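Local structure of xyloglucan-specific endo-beta-1,4-glucanase (Uncultured bacterium, 4W88) at residues T112-E117 / T163-K168. The protein hydrolyses internal beta-1,4-glucosidic bonds in the backbone of xyloglucan, as a glycoside hydrolase family 5 endoglucanase. The protein carries 1 engineered substitution. Numbering follows the deposited sequence.
Sequences TDPNNE and TPAERK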
ATOM      1  N   THR A 112       8.248   4.382  15.719  1.00 19.88           N
ATOM      2  CA  THR A 112       7.127   4.977  16.475  1.00 21.97           C
ATOM      3  C   THR A 112       7.346   5.051  17.994  1.00 25.05           C
ATOM      4  O   THR A 112       6.686   4.384  18.740  1.00 27.75           O
ATOM      5  CB  THR A 112       5.831   4.211  16.163  1.00 23.40           C
ATOM      6  OG1 THR A 112       6.042   2.835  16.356  1.00 24.26           O
ATOM      7  CG2 THR A 112       5.416   4.506  14.759  1.00 23.27           C
ATOM      8  N   ASP A 113       8.336   5.824  18.409  1.00 25.29           N
ATOM      9  CA  ASP A 113       8.549   6.118  19.794  1.00 25.13           C
ATOM     10  C   ASP A 113       7.693   7.291  20.169  1.00 24.85           C
ATOM     11  O   ASP A 113       7.878   8.401  19.674  1.00 24.24           O
ATOM     12  CB  ASP A 113      10.028   6.395  20.022  1.00 31.29           C
ATOM     13  CG  ASP A 113      10.344   6.783  21.438  1.00 32.03           C
ATOM     14  OD1 ASP A 113       9.424   6.958  22.306  1.00 31.39           O
ATOM     15  OD2 ASP A 113      11.549   6.928  21.660  1.00 40.32           O
ATOM     16  N   PRO A 114       6.735   7.077  21.083  1.00 24.04           N
ATOM     17  CA  PRO A 114       5.828   8.204  21.410  1.00 30.80           C
ATOM     18  C   PRO A 114       6.552   9.429  21.990  1.00 34.53           C
ATOM     19  O   PRO A 114       6.087  10.554  21.873  1.00 37.33           O
ATOM     20  CB  PRO A 114       4.901   7.575  22.478  1.00 33.24           C
ATOM     21  CG  PRO A 114       4.897   6.137  22.130  1.00 37.70           C
ATOM     22  CD  PRO A 114       6.322   5.844  21.766  1.00 30.52           C
ATOM     23  N   ASN A 115       7.727   9.224  22.552  1.00 32.53           N
ATOM     24  CA  ASN A 115       8.483  10.353  23.073  1.00 36.63           C
ATOM     25  C   ASN A 115       9.107  11.193  22.020  1.00 33.92           C
ATOM     26  O   ASN A 115       9.594  12.258  22.349  1.00 37.88           O
ATOM     27  CB  ASN A 115       9.576   9.895  24.009  1.00 39.00           C
ATOM     28  CG  ASN A 115       9.019   9.243  25.224  1.00 40.85           C
ATOM     29  OD1 ASN A 115       7.933   9.592  25.720  1.00 41.63           O
ATOM     30  ND2 ASN A 115       9.712   8.271  25.693  1.00 57.29           N
ATOM     31  N   ASN A 116       9.085  10.734  20.785  1.00 29.43           N
ATOM     32  CA  ASN A 116       9.676  11.470  19.673  1.00 27.70           C
ATOM     33  C   ASN A 116       8.638  12.018  18.717  1.00 22.78           C
ATOM     34  O   ASN A 116       8.931  12.194  17.512  1.00 25.00           O
ATOM     35  CB  ASN A 116      10.623  10.565  18.922  1.00 28.28           C
ATOM     36  CG  ASN A 116      11.576  11.296  18.090  1.00 30.98           C
ATOM     37  OD1 ASN A 116      11.979  12.459  18.403  1.00 33.91           O
ATOM     38  ND2 ASN A 116      12.023  10.621  16.995  1.00 33.63           N
ATOM     39  N   GLU A 117       7.445  12.300  19.236  1.00 26.43           N
ATOM     40  CA  GLU A 117       6.323  12.637  18.354  1.00 23.58           C
ATOM     41  C   GLU A 117       6.610  13.864  17.469  1.00 22.09           C
ATOM     42  O   GLU A 117       6.310  13.838  16.259  1.00 23.03           O
ATOM     43  CB  GLU A 117       5.081  12.843  19.171  1.00 27.45           C
ATOM     44  CG  GLU A 117       3.892  13.347  18.388  1.00 36.92           C
ATOM     45  CD  GLU A 117       2.635  13.408  19.206  1.00 35.79           C
ATOM     46  OE1 GLU A 117       1.932  14.340  19.063  1.00 41.60           O
ATOM     47  OE2 GLU A 117       2.289  12.509  19.941  1.00 38.62           O
ATOM     48  N   THR A 163       1.408  -0.715  20.839  1.00 27.30           N
ATOM     49  CA  THR A 163       0.937  -0.388  22.159  1.00 31.38           C
ATOM     50  C   THR A 163      -0.070   0.777  22.086  1.00 25.24           C
ATOM     51  O   THR A 163      -0.123   1.482  21.067  1.00 26.88           O
ATOM     52  CB  THR A 163       2.092   0.075  23.061  1.00 30.05           C
ATOM     53  OG1 THR A 163       2.605   1.332  22.563  1.00 29.74           O
ATOM     54  CG2 THR A 163       3.178  -0.993  23.079  1.00 35.57           C
ATOM     55  N   PRO A 164      -0.858   0.988  23.148  1.00 29.80           N
ATOM     56  CA  PRO A 164      -1.814   2.081  23.110  1.00 26.35           C
ATOM     57  C   PRO A 164      -1.164   3.432  22.868  1.00 28.63           C
ATOM     58  O   PRO A 164      -1.712   4.263  22.101  1.00 27.00           O
ATOM     59  CB  PRO A 164      -2.457   1.989  24.506  1.00 29.95           C
ATOM     60  CG  PRO A 164      -2.464   0.497  24.766  1.00 32.11           C
ATOM     61  CD  PRO A 164      -1.062   0.130  24.339  1.00 30.67           C
ATOM     62  N   ALA A 165       0.009   3.678  23.482  1.00 27.95           N
ATOM     63  CA  ALA A 165       0.680   4.978  23.235  1.00 26.50           C
ATOM     64  C   ALA A 165       1.114   5.142  21.751  1.00 26.18           C
ATOM     65  O   ALA A 165       1.071   6.219  21.170  1.00 25.39           O
ATOM     66  CB  ALA A 165       1.861   5.172  24.179  1.00 30.71           C
ATOM     67  N   GLU A 166       1.563   4.047  21.164  1.00 24.39           N
ATOM     68  CA  GLU A 166       1.961   4.051  19.764  1.00 22.94           C
ATOM     69  C   GLU A 166       0.763   4.353  18.866  1.00 20.82           C
ATOM     70  O   GLU A 166       0.877   5.060  17.862  1.00 23.51           O
ATOM     71  CB  GLU A 166       2.594   2.726  19.389  1.00 20.72           C
ATOM     72  CG  GLU A 166       4.066   2.562  19.801  1.00 21.44           C
ATOM     73  CD  GLU A 166       4.623   1.210  19.429  1.00 23.46           C
ATOM     74  OE1 GLU A 166       4.012   0.208  19.912  1.00 25.21           O
ATOM     75  OE2 GLU A 166       5.583   1.155  18.604  1.00 26.38           O
ATOM     76  N   ARG A 167      -0.380   3.763  19.179  1.00 21.97           N
ATOM     77  CA  ARG A 167      -1.550   4.012  18.402  1.00 27.11           C
ATOM     78  C   ARG A 167      -2.012   5.475  18.507  1.00 20.57           C
ATOM     79  O   ARG A 167      -2.480   6.005  17.505  1.00 24.45           O
ATOM     80  CB  ARG A 167      -2.656   3.036  18.731  1.00 25.75           C
ATOM     81  CG  ARG A 167      -2.301   1.629  18.308  1.00 21.46           C
ATOM     82  CD  ARG A 167      -3.483   0.701  18.396  1.00 24.15           C
ATOM     83  NE  ARG A 167      -3.941   0.432  19.728  1.00 27.70           N
ATOM     84  CZ  ARG A 167      -3.534  -0.568  20.528  1.00 24.61           C
ATOM     85  NH1 ARG A 167      -2.587  -1.368  20.178  1.00 33.02           N
ATOM     86  NH2 ARG A 167      -4.089  -0.704  21.717  1.00 35.19           N
ATOM     87  N   LYS A 168      -1.875   6.113  19.681  1.00 24.21           N
ATOM     88  CA  LYS A 168      -2.077   7.576  19.787  1.00 24.45           C
ATOM     89  C   LYS A 168      -1.142   8.352  18.841  1.00 29.08           C
ATOM     90  O   LYS A 168      -1.574   9.305  18.188  1.00 24.79           O
ATOM     91  CB  LYS A 168      -2.019   8.131  21.257  1.00 31.00           C
ATOM     92  CG  LYS A 168      -3.031   7.595  22.266  1.00 38.10           C
ATOM     93  CD  LYS A 168      -3.000   8.389  23.613  1.00 58.48           C
ATOM     94  CE  LYS A 168      -1.941   7.889  24.616  1.00 78.82           C
ATOM     95  NZ  LYS A 168      -2.337   6.776  25.559  1.00 87.24           N
TER
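Thr112 and Glu166 carry the polar half of this contact. Thr112 OG1 donates to Glu166 OE2 at 2.8 Å. It arrives on the anti side of the carboxylate, 31° out of its plane, and the two side chains cross at about a right angle. The Thr112 hydroxyl sits between its own backbone N and carbonyl carbon (chi1 52°), which turns it to the glutamate. Tyr198 OH also bonds Glu166 OE2, so two hydroxyls grip this oxygen of a buried carboxylate. Glu166 OE1 accepts from Thr163 N at 2.9 Å, again on the anti side. Glu166 N returns a bond of 3.2 Å to Thr163 OG1. Thr163 is the N-cap of helix 164-182, and this reciprocal pair is a capping box. Glu166 thus closes the helix start with one oxygen and holds the neighbouring loop with the other. The fold is the eight-stranded TIM barrel of family 5. Here the loop after strand 97-101, just ahead of helix 117-134, meets the first turn of helix 164-182. An alanine in place of Glu166 would probably leave Thr163 N and the hydroxyls of Thr112 and Tyr198 without the carboxylate that accepts from them, and weaken the helix cap. Away from the carboxylate the contact is apolar. Pro114 CG lies 3.8 Å from Ala165 CB and also touches the aliphatic part of Glu166, so the proline ring rests against the helix turn. An Asx turn shapes the loop beside it: Asp113 OD1 accepts from Asn115 N at 2.8 Å, from above the carboxylate plane.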